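Phospholipase C-beta (PLC-beta) (Sepia officinalis, PDB 3QR0) is a multidomain phospholipase of the PLC-beta family, combining PH, EF-hand and C2 domains with a TIM-barrel core that holds a calcium ion. Local coordinates at residues 180-188 with 660-668. Numbering follows the deposited sequence.
Sequences CLSKDKDDR and QFLSDKQIS
Ser-182, Lys-183 and Asp-184 of the loop between two EF-hand helices close around one backbone oxygen, Asp-664 O, on a loop of the C2 domain. Lys-183 N donates to Asp-664 O at 2.7 Å, fairly straight and in the carbonyl plane. Ser-182 OG donates to Asp-664 O at 2.8 Å, coming from above that plane, 52° out of it. Serine suits this spot: its short side chain, with OG anti to the backbone N (chi1 -168°), sets the hydroxyl over the carbonyl where the backbones come close, 4.0 Å between Ser-182 CA and Asp-664 CA. Asp-184 N adds a weak third bond. A water donates to both Leu-181 O and Ser-663 O, bridging two carbonyls that could not bond each other directly.

The charged and amide groups interact more loosely. Lys-183 runs extended alongside Asp-664; NZ, 4.3 Å from Asp-664 OD2, is too far for a salt bridge, though the opposite charges probably attract weakly. Gln-666 lays its extended chain across Asp-184, CG 3.6 Å from Asp-184 OD1, with amide and carboxylate planes 27° apart. Gln-666 NE2 comes to 3.6 Å from Asp-187 OD1. A short acidic side chain suits Asp-184, the N-cap of helix 185-198, because it can accept from first-turn amides: OD2 takes Asp-187 N at 3.2 Å through its anti lone pair and Asp-186 N more weakly, which probably restrains the carboxylate's rotation. Ser-663 OG accepts from Lys-665 N in an ST turn that shapes the C2 loop.

The apolar part is a single touch, Leu-181 CD2 to Phe-661 CE1 at 4.1 Å, between residues whose burial suits apolar side chains. Both also pack on helix 215-225, Leu-181 against Phe-221 and Leu-225, Phe-661 against Tyr-222. The contact thus joins the turn linking helices 174-181 and 185-198 to the C2 loop between strands 650-660 and 669-676.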
# COMPACT_ATOMS: atom_id res chain seq x y z
N CYS A 180 24.97 -4.66 -8.77
CA CYS A 180 23.51 -4.55 -8.77
C CYS A 180 22.83 -5.82 -8.25
O CYS A 180 21.67 -5.77 -7.83
CB CYS A 180 22.98 -4.21 -10.18
SG CYS A 180 23.36 -2.52 -10.75
N LEU A 181 23.53 -6.96 -8.28
CA LEU A 181 22.95 -8.25 -7.90
C LEU A 181 23.40 -8.78 -6.53
O LEU A 181 22.59 -9.36 -5.81
CB LEU A 181 23.22 -9.31 -8.97
CG LEU A 181 22.48 -9.13 -10.31
CD1 LEU A 181 22.98 -10.15 -11.33
CD2 LEU A 181 20.98 -9.26 -10.14
N SER A 182 24.67 -8.62 -6.18
CA SER A 182 25.18 -9.23 -4.94
C SER A 182 26.46 -8.60 -4.38
O SER A 182 27.29 -8.08 -5.13
CB SER A 182 25.40 -10.73 -5.15
OG SER A 182 25.61 -11.40 -3.92
N LYS A 183 26.58 -8.67 -3.05
CA LYS A 183 27.81 -8.29 -2.34
C LYS A 183 28.58 -9.53 -1.88
O LYS A 183 29.65 -9.41 -1.28
CB LYS A 183 27.46 -7.43 -1.12
CG LYS A 183 26.75 -6.13 -1.45
CD LYS A 183 26.37 -5.35 -0.19
CE LYS A 183 25.76 -4.00 -0.54
NZ LYS A 183 25.36 -3.23 0.68
N ASP A 184 28.05 -10.72 -2.18
CA ASP A 184 28.64 -11.98 -1.74
C ASP A 184 29.62 -12.54 -2.77
O ASP A 184 29.35 -12.51 -3.97
CB ASP A 184 27.53 -13.00 -1.46
CG ASP A 184 28.06 -14.29 -0.87
OD1 ASP A 184 28.08 -14.41 0.37
OD2 ASP A 184 28.46 -15.18 -1.65
N LYS A 185 30.75 -13.05 -2.29
CA LYS A 185 31.83 -13.55 -3.16
C LYS A 185 31.42 -14.78 -3.99
O LYS A 185 31.76 -14.86 -5.17
CB LYS A 185 33.09 -13.85 -2.35
CG LYS A 185 32.96 -14.98 -1.33
CD LYS A 185 34.17 -15.06 -0.41
CE LYS A 185 33.98 -16.13 0.66
NZ LYS A 185 35.18 -16.29 1.52
N ASP A 186 30.71 -15.71 -3.37
CA ASP A 186 30.26 -16.92 -4.06
C ASP A 186 29.23 -16.60 -5.14
O ASP A 186 29.27 -17.16 -6.23
CB ASP A 186 29.67 -17.94 -3.08
CG ASP A 186 30.71 -18.51 -2.11
OD1 ASP A 186 31.92 -18.45 -2.42
OD2 ASP A 186 30.31 -19.02 -1.04
N ASP A 187 28.32 -15.68 -4.83
CA ASP A 187 27.29 -15.26 -5.78
C ASP A 187 27.88 -14.46 -6.94
O ASP A 187 27.41 -14.57 -8.08
CB ASP A 187 26.21 -14.45 -5.06
CG ASP A 187 25.44 -15.27 -4.04
OD1 ASP A 187 25.82 -16.44 -3.80
OD2 ASP A 187 24.47 -14.74 -3.47
N ARG A 188 28.91 -13.66 -6.65
CA ARG A 188 29.63 -12.93 -7.69
C ARG A 188 30.34 -13.90 -8.65
O ARG A 188 30.44 -13.62 -9.85
CB ARG A 188 30.64 -11.96 -7.07
CG ARG A 188 30.00 -10.70 -6.53
CD ARG A 188 30.94 -9.92 -5.64
NE ARG A 188 30.48 -8.53 -5.51
CZ ARG A 188 30.83 -7.52 -6.30
NH1 ARG A 188 31.67 -7.70 -7.32
NH2 ARG A 188 30.34 -6.31 -6.08
N GLN A 660 13.28 -15.89 -5.32
CA GLN A 660 14.37 -15.33 -6.11
C GLN A 660 14.81 -13.98 -5.55
O GLN A 660 13.98 -13.16 -5.16
CB GLN A 660 13.95 -15.14 -7.57
CG GLN A 660 13.53 -16.43 -8.27
CD GLN A 660 12.11 -16.84 -7.95
OE1 GLN A 660 11.18 -16.03 -8.02
NE2 GLN A 660 11.93 -18.11 -7.60
N PHE A 661 16.13 -13.78 -5.51
CA PHE A 661 16.73 -12.48 -5.21
C PHE A 661 16.23 -11.88 -3.90
O PHE A 661 15.87 -10.71 -3.85
CB PHE A 661 16.48 -11.51 -6.36
CG PHE A 661 16.98 -11.99 -7.68
CD1 PHE A 661 18.34 -12.13 -7.90
CD2 PHE A 661 16.10 -12.31 -8.70
CE1 PHE A 661 18.82 -12.58 -9.13
CE2 PHE A 661 16.57 -12.75 -9.92
CZ PHE A 661 17.93 -12.89 -10.13
N LEU A 662 16.22 -12.70 -2.86
CA LEU A 662 15.80 -12.21 -1.54
C LEU A 662 16.81 -11.23 -0.95
O LEU A 662 16.43 -10.35 -0.19
CB LEU A 662 15.60 -13.38 -0.57
CG LEU A 662 14.42 -14.30 -0.86
CD1 LEU A 662 14.32 -15.33 0.24
CD2 LEU A 662 13.12 -13.51 -1.01
N SER A 663 18.08 -11.38 -1.31
CA SER A 663 19.13 -10.57 -0.70
C SER A 663 20.41 -10.50 -1.53
O SER A 663 20.68 -11.38 -2.35
CB SER A 663 19.46 -11.13 0.69
OG SER A 663 20.53 -10.42 1.28
N ASP A 664 21.21 -9.47 -1.27
CA ASP A 664 22.52 -9.30 -1.90
C ASP A 664 23.63 -10.08 -1.17
O ASP A 664 24.79 -10.06 -1.60
CB ASP A 664 22.89 -7.81 -2.04
CG ASP A 664 22.65 -7.01 -0.76
OD1 ASP A 664 22.74 -7.58 0.34
OD2 ASP A 664 22.35 -5.80 -0.87
N LYS A 665 23.27 -10.75 -0.08
CA LYS A 665 24.20 -11.63 0.65
C LYS A 665 23.57 -13.01 0.85
O LYS A 665 22.38 -13.19 0.63
CB LYS A 665 24.60 -11.01 2.00
CG LYS A 665 23.43 -10.52 2.86
CD LYS A 665 23.91 -9.97 4.20
CE LYS A 665 22.73 -9.55 5.09
NZ LYS A 665 23.12 -9.49 6.54
N GLN A 666 24.39 -13.97 1.25
CA GLN A 666 23.92 -15.34 1.48
C GLN A 666 23.19 -15.44 2.82
O GLN A 666 23.82 -15.65 3.85
CB GLN A 666 25.08 -16.35 1.44
CG GLN A 666 25.46 -16.80 0.04
CD GLN A 666 26.45 -17.95 0.04
OE1 GLN A 666 27.13 -18.21 1.03
NE2 GLN A 666 26.53 -18.65 -1.09
N ILE A 667 21.87 -15.30 2.78
CA ILE A 667 21.04 -15.41 3.97
C ILE A 667 20.37 -16.78 4.07
O ILE A 667 20.32 -17.52 3.08
CB ILE A 667 19.93 -14.32 4.01
CG1 ILE A 667 18.99 -14.44 2.80
CG2 ILE A 667 20.55 -12.93 4.06
CD1 ILE A 667 17.63 -13.81 3.03
N SER A 668 19.89 -17.11 5.26
CA SER A 668 19.02 -18.26 5.47
C SER A 668 17.61 -17.71 5.62
O SER A 668 17.40 -16.72 6.32
CB SER A 668 19.44 -19.03 6.72
OG SER A 668 20.78 -19.47 6.61
O HOH W 1 21.07 -12.10 -5.12